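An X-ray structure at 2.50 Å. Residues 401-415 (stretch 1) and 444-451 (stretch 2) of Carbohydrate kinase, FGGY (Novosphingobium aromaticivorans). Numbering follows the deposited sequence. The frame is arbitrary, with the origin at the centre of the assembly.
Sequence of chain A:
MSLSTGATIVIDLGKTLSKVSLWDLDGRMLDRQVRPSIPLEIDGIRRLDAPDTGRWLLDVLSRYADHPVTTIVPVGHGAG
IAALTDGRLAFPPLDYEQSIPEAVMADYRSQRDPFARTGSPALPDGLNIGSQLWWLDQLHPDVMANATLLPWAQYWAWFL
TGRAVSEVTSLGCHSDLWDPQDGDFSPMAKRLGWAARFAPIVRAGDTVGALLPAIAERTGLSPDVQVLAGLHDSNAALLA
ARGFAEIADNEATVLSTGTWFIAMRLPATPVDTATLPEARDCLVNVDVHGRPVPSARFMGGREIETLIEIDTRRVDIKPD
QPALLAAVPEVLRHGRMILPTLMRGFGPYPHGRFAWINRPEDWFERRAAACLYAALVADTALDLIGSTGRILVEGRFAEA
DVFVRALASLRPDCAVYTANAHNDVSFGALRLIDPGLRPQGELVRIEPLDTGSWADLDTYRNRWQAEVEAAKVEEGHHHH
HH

Stretch 1, residues 401-415: DVFVRALASLRPDCA
Stretch 2, residues 444-451: VRIEPLDT

The most unusual feature of this contact is a single helical carbonyl, Arg 405 O, that serves both stretches at once. Arg 405 O accepts the helical bond from Ser 409 N (3.0 Å) and another from Ser 409 OG (3.1 Å), while from stretch 2 come a weak bond from Leu 449 N (3.5 Å) and a CA-H...O contact from Pro 448 CA (3.6 Å). Ser 409, chi1 m, completes the relay: having donated to that carbonyl, its OG accepts from Leu 449 N at 2.7 Å. A small hydroxyl suits this place, where Ser 409 CA lies 4.2 Å from Pro 448 CA.

Residues 401-410 form a regular helix; Arg 411 leaves it at phi/psi -112/73. Stretch 2 begins as strand and continues extended, with phi between -54 and -93 and psi between 131 and 163 from Ile 446 to Asp 450. Such a chain leaves carbonyls free for side-chain donors, and Arg 405 (m, t, p, chi4 179°) exploits this: NE donates to Glu 447 O and NH2 to Pro 448 O, each at 3.1 Å, both acceptors lying at the guanidinium edge near its plane. The aliphatic part of Arg 405 packs too, its CG lying 3.6 Å from Ile 446 CG2.

Ala 408 points toward stretch 2, and its lone methyl allows close approach: CB is 3.4 Å from Ile 446 O and 3.9 Å from Ile 446 CG2. Ile 446 (m, m) points back toward the helix. Leu 449 (m, t) sets CD1 3.8 Å from Ala 406 CB and CD2 3.5 Å from Arg 405 CB, covering apolar surface.

Beyond the helix, Arg 445 extends fully, all chi angles near 180°, so NH2 reaches Cys 414 O at 2.9 Å. Ala 415 CB lies over one guanidinium face, 3.8 Å from Arg 445 NE. In all, 662 Å² is buried.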

ATOM      1  N   ASP A 401      -7.551  -7.147 -19.747  1.00 33.47           N
ATOM      2  CA  ASP A 401      -7.160  -6.606 -21.051  1.00 34.16           C
ATOM      3  C   ASP A 401      -7.865  -5.311 -21.453  1.00 30.72           C
ATOM      4  O   ASP A 401      -7.238  -4.396 -21.979  1.00 30.75           O
ATOM      5  CB  ASP A 401      -7.336  -7.661 -22.149  1.00 34.34           C
ATOM      6  CG  ASP A 401      -6.051  -8.409 -22.446  1.00 38.21           C
ATOM      7  OD1 ASP A 401      -5.075  -7.755 -22.868  1.00 41.45           O
ATOM      8  OD2 ASP A 401      -6.018  -9.645 -22.268  1.00 38.14           O
ATOM      9  N   VAL A 402      -9.168  -5.237 -21.224  1.00 30.52           N
ATOM     10  CA  VAL A 402      -9.918  -4.048 -21.605  1.00 31.21           C
ATOM     11  C   VAL A 402      -9.466  -2.843 -20.784  1.00 30.96           C
ATOM     12  O   VAL A 402      -9.366  -1.731 -21.305  1.00 31.13           O
ATOM     13  CB  VAL A 402     -11.433  -4.248 -21.433  1.00 31.67           C
ATOM     14  CG1 VAL A 402     -12.183  -3.026 -21.925  1.00 30.18           C
ATOM     15  CG2 VAL A 402     -11.890  -5.506 -22.178  1.00 35.79           C
ATOM     16  N   PHE A 403      -9.184  -3.071 -19.506  1.00 29.71           N
ATOM     17  CA  PHE A 403      -8.747  -1.996 -18.620  1.00 31.15           C
ATOM     18  C   PHE A 403      -7.376  -1.446 -19.007  1.00 29.26           C
ATOM     19  O   PHE A 403      -7.244  -0.261 -19.317  1.00 28.53           O
ATOM     20  CB  PHE A 403      -8.729  -2.460 -17.159  1.00 28.05           C
ATOM     21  CG  PHE A 403      -8.083  -1.479 -16.224  1.00 28.49           C
ATOM     22  CD1 PHE A 403      -8.683  -0.261 -15.953  1.00 28.93           C
ATOM     23  CD2 PHE A 403      -6.870  -1.772 -15.615  1.00 30.51           C
ATOM     24  CE1 PHE A 403      -8.086   0.648 -15.094  1.00 29.63           C
ATOM     25  CE2 PHE A 403      -6.270  -0.867 -14.754  1.00 27.23           C
ATOM     26  CZ  PHE A 403      -6.880   0.344 -14.495  1.00 26.35           C
ATOM     27  N   VAL A 404      -6.371  -2.303 -19.005  1.00 20.00           N
ATOM     28  CA  VAL A 404      -4.991  -1.913 -19.269  1.00 20.00           C
ATOM     29  C   VAL A 404      -4.850  -1.288 -20.653  1.00 20.00           C
ATOM     30  O   VAL A 404      -4.183  -0.240 -20.796  1.00 31.98           O
ATOM     31  CB  VAL A 404      -4.035  -3.114 -19.160  1.00 20.00           C
ATOM     32  CG1 VAL A 404      -2.623  -2.709 -19.558  1.00 20.00           C
ATOM     33  CG2 VAL A 404      -4.055  -3.685 -17.749  1.00 20.00           C
ATOM     34  N   ARG A 405      -5.408  -1.907 -21.675  1.00 30.34           N
ATOM     35  CA  ARG A 405      -5.294  -1.401 -23.043  1.00 31.90           C
ATOM     36  C   ARG A 405      -6.039  -0.079 -23.240  1.00 32.30           C
ATOM     37  O   ARG A 405      -5.613   0.770 -24.021  1.00 34.15           O
ATOM     38  CB  ARG A 405      -5.766  -2.446 -24.056  1.00 32.58           C
ATOM     39  CG  ARG A 405      -4.922  -3.712 -24.060  1.00 35.32           C
ATOM     40  CD  ARG A 405      -5.298  -4.636 -25.203  1.00 34.83           C
ATOM     41  NE  ARG A 405      -4.822  -4.131 -26.485  1.00 38.91           N
ATOM     42  CZ  ARG A 405      -4.999  -4.756 -27.645  1.00 40.69           C
ATOM     43  NH1 ARG A 405      -5.647  -5.914 -27.681  1.00 37.37           N
ATOM     44  NH2 ARG A 405      -4.530  -4.225 -28.767  1.00 40.54           N
ATOM     45  N   ALA A 406      -7.151   0.091 -22.534  1.00 31.24           N
ATOM     46  CA  ALA A 406      -7.867   1.358 -22.561  1.00 31.23           C
ATOM     47  C   ALA A 406      -6.983   2.432 -21.945  1.00 30.73           C
ATOM     48  O   ALA A 406      -6.989   3.585 -22.372  1.00 30.08           O
ATOM     49  CB  ALA A 406      -9.181   1.247 -21.807  1.00 29.00           C
ATOM     50  N   LEU A 407      -6.216   2.039 -20.934  1.00 30.71           N
ATOM     51  CA  LEU A 407      -5.299   2.959 -20.278  1.00 31.77           C
ATOM     52  C   LEU A 407      -4.193   3.372 -21.244  1.00 28.66           C
ATOM     53  O   LEU A 407      -3.857   4.550 -21.357  1.00 27.22           O
ATOM     54  CB  LEU A 407      -4.703   2.317 -19.025  1.00 29.24           C
ATOM     55  CG  LEU A 407      -4.100   3.306 -18.030  1.00 26.16           C
ATOM     56  CD1 LEU A 407      -5.143   4.344 -17.629  1.00 26.21           C
ATOM     57  CD2 LEU A 407      -3.533   2.587 -16.814  1.00 25.90           C
ATOM     58  N   ALA A 408      -3.636   2.393 -21.946  1.00 28.52           N
ATOM     59  CA  ALA A 408      -2.612   2.666 -22.948  1.00 31.01           C
ATOM     60  C   ALA A 408      -3.099   3.673 -23.993  1.00 32.35           C
ATOM     61  O   ALA A 408      -2.360   4.581 -24.386  1.00 31.30           O
ATOM     62  CB  ALA A 408      -2.177   1.380 -23.613  1.00 31.11           C
ATOM     63  N   SER A 409      -4.348   3.514 -24.428  1.00 31.27           N
ATOM     64  CA  SER A 409      -4.941   4.398 -25.429  1.00 31.42           C
ATOM     65  C   SER A 409      -5.098   5.816 -24.902  1.00 29.89           C
ATOM     66  O   SER A 409      -4.809   6.788 -25.603  1.00 30.32           O
ATOM     67  CB  SER A 409      -6.302   3.864 -25.883  1.00 32.72           C
ATOM     68  OG  SER A 409      -6.187   2.564 -26.438  1.00 33.51           O
ATOM     69  N   LEU A 410      -5.568   5.933 -23.665  1.00 29.91           N
ATOM     70  CA  LEU A 410      -5.759   7.239 -23.044  1.00 29.32           C
ATOM     71  C   LEU A 410      -4.432   7.973 -22.872  1.00 28.48           C
ATOM     72  O   LEU A 410      -4.366   9.190 -23.029  1.00 25.01           O
ATOM     73  CB  LEU A 410      -6.476   7.098 -21.699  1.00 28.70           C
ATOM     74  CG  LEU A 410      -7.943   6.664 -21.788  1.00 31.25           C
ATOM     75  CD1 LEU A 410      -8.473   6.216 -20.434  1.00 28.97           C
ATOM     76  CD2 LEU A 410      -8.793   7.785 -22.353  1.00 32.63           C
ATOM     77  N   ARG A 411      -3.379   7.223 -22.558  1.00 28.61           N
ATOM     78  CA  ARG A 411      -2.044   7.788 -22.385  1.00 27.82           C
ATOM     79  C   ARG A 411      -1.114   7.310 -23.495  1.00 27.62           C
ATOM     80  O   ARG A 411      -0.224   6.487 -23.264  1.00 26.94           O
ATOM     81  CB  ARG A 411      -1.483   7.399 -21.019  1.00 26.71           C
ATOM     82  CG  ARG A 411      -2.492   7.541 -19.898  1.00 26.98           C
ATOM     83  CD  ARG A 411      -1.853   8.180 -18.682  1.00 27.54           C
ATOM     84  NE  ARG A 411      -2.847   8.870 -17.872  1.00 26.29           N
ATOM     85  CZ  ARG A 411      -2.566   9.828 -16.997  1.00 25.91           C
ATOM     86  NH1 ARG A 411      -1.309  10.228 -16.815  1.00 22.53           N
ATOM     87  NH2 ARG A 411      -3.550  10.388 -16.309  1.00 26.74           N
ATOM     88  N   PRO A 412      -1.315   7.843 -24.709  1.00 28.18           N
ATOM     89  CA  PRO A 412      -0.719   7.346 -25.960  1.00 28.74           C
ATOM     90  C   PRO A 412       0.817   7.371 -25.983  1.00 26.16           C
ATOM     91  O   PRO A 412       1.431   6.412 -26.457  1.00 27.28           O
ATOM     92  CB  PRO A 412      -1.281   8.312 -27.008  1.00 27.61           C
ATOM     93  CG  PRO A 412      -1.572   9.564 -26.214  1.00 26.53           C
ATOM     94  CD  PRO A 412      -2.146   9.034 -24.951  1.00 26.93           C
ATOM     95  N   ASP A 413       1.421   8.449 -25.493  1.00 22.42           N
ATOM     96  CA  ASP A 413       2.872   8.583 -25.495  1.00 22.24           C
ATOM     97  C   ASP A 413       3.455   8.030 -24.203  1.00 22.93           C
ATOM     98  O   ASP A 413       4.670   7.902 -24.060  1.00 21.78           O
ATOM     99  CB  ASP A 413       3.281  10.048 -25.653  1.00 20.83           C
ATOM    100  CG  ASP A 413       2.651  10.700 -26.857  1.00 18.71           C
ATOM    101  OD1 ASP A 413       2.639  10.082 -27.936  1.00 19.82           O
ATOM    102  OD2 ASP A 413       2.172  11.842 -26.724  1.00 20.73           O
ATOM    103  N   CYS A 414       2.578   7.719 -23.258  1.00 23.72           N
ATOM    104  CA  CYS A 414       2.998   7.106 -22.009  1.00 23.14           C
ATOM    105  C   CYS A 414       3.204   5.611 -22.226  1.00 23.57           C
ATOM    106  O   CYS A 414       2.553   5.004 -23.075  1.00 24.14           O
ATOM    107  CB  CYS A 414       1.947   7.351 -20.925  1.00 24.37           C
ATOM    108  SG  CYS A 414       2.299   6.589 -19.330  1.00 25.70           S
ATOM    109  N   ALA A 415       4.123   5.022 -21.468  1.00 23.08           N
ATOM    110  CA  ALA A 415       4.371   3.591 -21.556  1.00 23.90           C
ATOM    111  C   ALA A 415       3.711   2.848 -20.397  1.00 25.86           C
ATOM    112  O   ALA A 415       4.257   2.786 -19.297  1.00 26.80           O
ATOM    113  CB  ALA A 415       5.870   3.311 -21.591  1.00 26.10           C
ATOM    114  N   VAL A 444       6.167  -5.873 -20.091  1.00 29.54           N
ATOM    115  CA  VAL A 444       5.700  -5.866 -21.465  1.00 28.88           C
ATOM    116  C   VAL A 444       4.844  -4.626 -21.646  1.00 28.82           C
ATOM    117  O   VAL A 444       3.915  -4.400 -20.874  1.00 28.35           O
ATOM    118  CB  VAL A 444       4.827  -7.108 -21.768  1.00 30.41           C
ATOM    119  CG1 VAL A 444       4.494  -7.178 -23.255  1.00 25.50           C
ATOM    120  CG2 VAL A 444       5.520  -8.386 -21.299  1.00 28.45           C
ATOM    121  N   ARG A 445       5.147  -3.812 -22.653  1.00 27.35           N
ATOM    122  CA  ARG A 445       4.337  -2.625 -22.876  1.00 28.08           C
ATOM    123  C   ARG A 445       2.964  -2.994 -23.417  1.00 30.84           C
ATOM    124  O   ARG A 445       2.817  -3.953 -24.176  1.00 32.97           O
ATOM    125  CB  ARG A 445       5.022  -1.623 -23.803  1.00 28.81           C
ATOM    126  CG  ARG A 445       4.284  -0.293 -23.848  1.00 26.50           C
ATOM    127  CD  ARG A 445       4.988   0.731 -24.704  1.00 25.87           C
ATOM    128  NE  ARG A 445       4.242   1.986 -24.748  1.00 22.19           N
ATOM    129  CZ  ARG A 445       4.576   3.028 -25.499  1.00 22.70           C
ATOM    130  NH1 ARG A 445       5.648   2.971 -26.280  1.00 24.97           N
ATOM    131  NH2 ARG A 445       3.839   4.127 -25.471  1.00 22.79           N
ATOM    132  N   ILE A 446       1.960  -2.227 -23.014  1.00 31.05           N
ATOM    133  CA  ILE A 446       0.593  -2.494 -23.420  1.00 33.11           C
ATOM    134  C   ILE A 446       0.228  -1.707 -24.670  1.00 33.71           C
ATOM    135  O   ILE A 446       0.466  -0.503 -24.752  1.00 33.09           O
ATOM    136  CB  ILE A 446      -0.404  -2.154 -22.292  1.00 31.93           C
ATOM    137  CG1 ILE A 446      -0.093  -2.982 -21.047  1.00 31.53           C
ATOM    138  CG2 ILE A 446      -1.834  -2.393 -22.753  1.00 30.19           C
ATOM    139  CD1 ILE A 446      -0.037  -4.476 -21.313  1.00 32.67           C
ATOM    140  N   GLU A 447      -0.344  -2.404 -25.645  1.00 35.42           N
ATOM    141  CA  GLU A 447      -0.820  -1.773 -26.864  1.00 36.01           C
ATOM    142  C   GLU A 447      -2.165  -1.117 -26.592  1.00 35.10           C
ATOM    143  O   GLU A 447      -3.000  -1.685 -25.887  1.00 36.38           O
ATOM    144  CB  GLU A 447      -0.993  -2.821 -27.963  1.00 38.26           C
ATOM    145  CG  GLU A 447       0.211  -3.726 -28.178  1.00 40.36           C
ATOM    146  CD  GLU A 447       1.163  -3.196 -29.235  1.00 46.42           C
ATOM    147  OE1 GLU A 447       1.570  -2.016 -29.136  1.00 40.10           O
ATOM    148  OE2 GLU A 447       1.502  -3.966 -30.163  1.00 48.95           O
ATOM    149  N   PRO A 448      -2.383   0.082 -27.148  1.00 32.14           N
ATOM    150  CA  PRO A 448      -3.713   0.692 -27.073  1.00 35.18           C
ATOM    151  C   PRO A 448      -4.768  -0.227 -27.684  1.00 37.76           C
ATOM    152  O   PRO A 448      -4.422  -1.156 -28.414  1.00 37.10           O
ATOM    153  CB  PRO A 448      -3.563   1.954 -27.927  1.00 33.76           C
ATOM    154  CG  PRO A 448      -2.117   2.277 -27.865  1.00 31.60           C
ATOM    155  CD  PRO A 448      -1.407   0.958 -27.814  1.00 31.61           C
ATOM    156  N   LEU A 449      -6.038   0.028 -27.384  1.00 38.22           N
ATOM    157  CA  LEU A 449      -7.130  -0.760 -27.942  1.00 40.24           C
ATOM    158  C   LEU A 449      -7.177  -0.615 -29.458  1.00 43.87           C
ATOM    159  O   LEU A 449      -7.115   0.499 -29.983  1.00 45.75           O
ATOM    160  CB  LEU A 449      -8.467  -0.324 -27.343  1.00 38.78           C
ATOM    161  CG  LEU A 449      -8.719  -0.627 -25.865  1.00 36.69           C
ATOM    162  CD1 LEU A 449      -9.915   0.161 -25.365  1.00 35.44           C
ATOM    163  CD2 LEU A 449      -8.920  -2.123 -25.638  1.00 36.05           C
ATOM    164  N   ASP A 450      -7.291  -1.744 -30.152  1.00 45.98           N
ATOM    165  CA  ASP A 450      -7.364  -1.764 -31.613  1.00 50.19           C
ATOM    166  C   ASP A 450      -8.472  -0.851 -32.145  1.00 53.12           C
ATOM    167  O   ASP A 450      -9.552  -0.752 -31.558  1.00 51.22           O
ATOM    168  CB  ASP A 450      -7.570  -3.204 -32.115  1.00 51.63           C
ATOM    169  CG  ASP A 450      -7.485  -3.325 -33.638  1.00 58.52           C
ATOM    170  OD1 ASP A 450      -7.572  -2.296 -34.341  1.00 58.92           O
ATOM    171  OD2 ASP A 450      -7.332  -4.463 -34.134  1.00 58.08           O
ATOM    172  N   THR A 451      -8.190  -0.184 -33.260  1.00 56.68           N
ATOM    173  CA  THR A 451      -9.180   0.640 -33.938  1.00 56.27           C
ATOM    174  C   THR A 451      -9.736  -0.081 -35.162  1.00 56.58           C
ATOM    175  O   THR A 451     -10.934  -0.019 -35.444  1.00 55.67           O
ATOM    176  CB  THR A 451      -8.581   1.986 -34.376  1.00 57.25           C
ATOM    177  OG1 THR A 451      -7.645   2.434 -33.386  1.00 56.44           O
ATOM    178  CG2 THR A 451      -9.681   3.027 -34.549  1.00 57.48           C
TER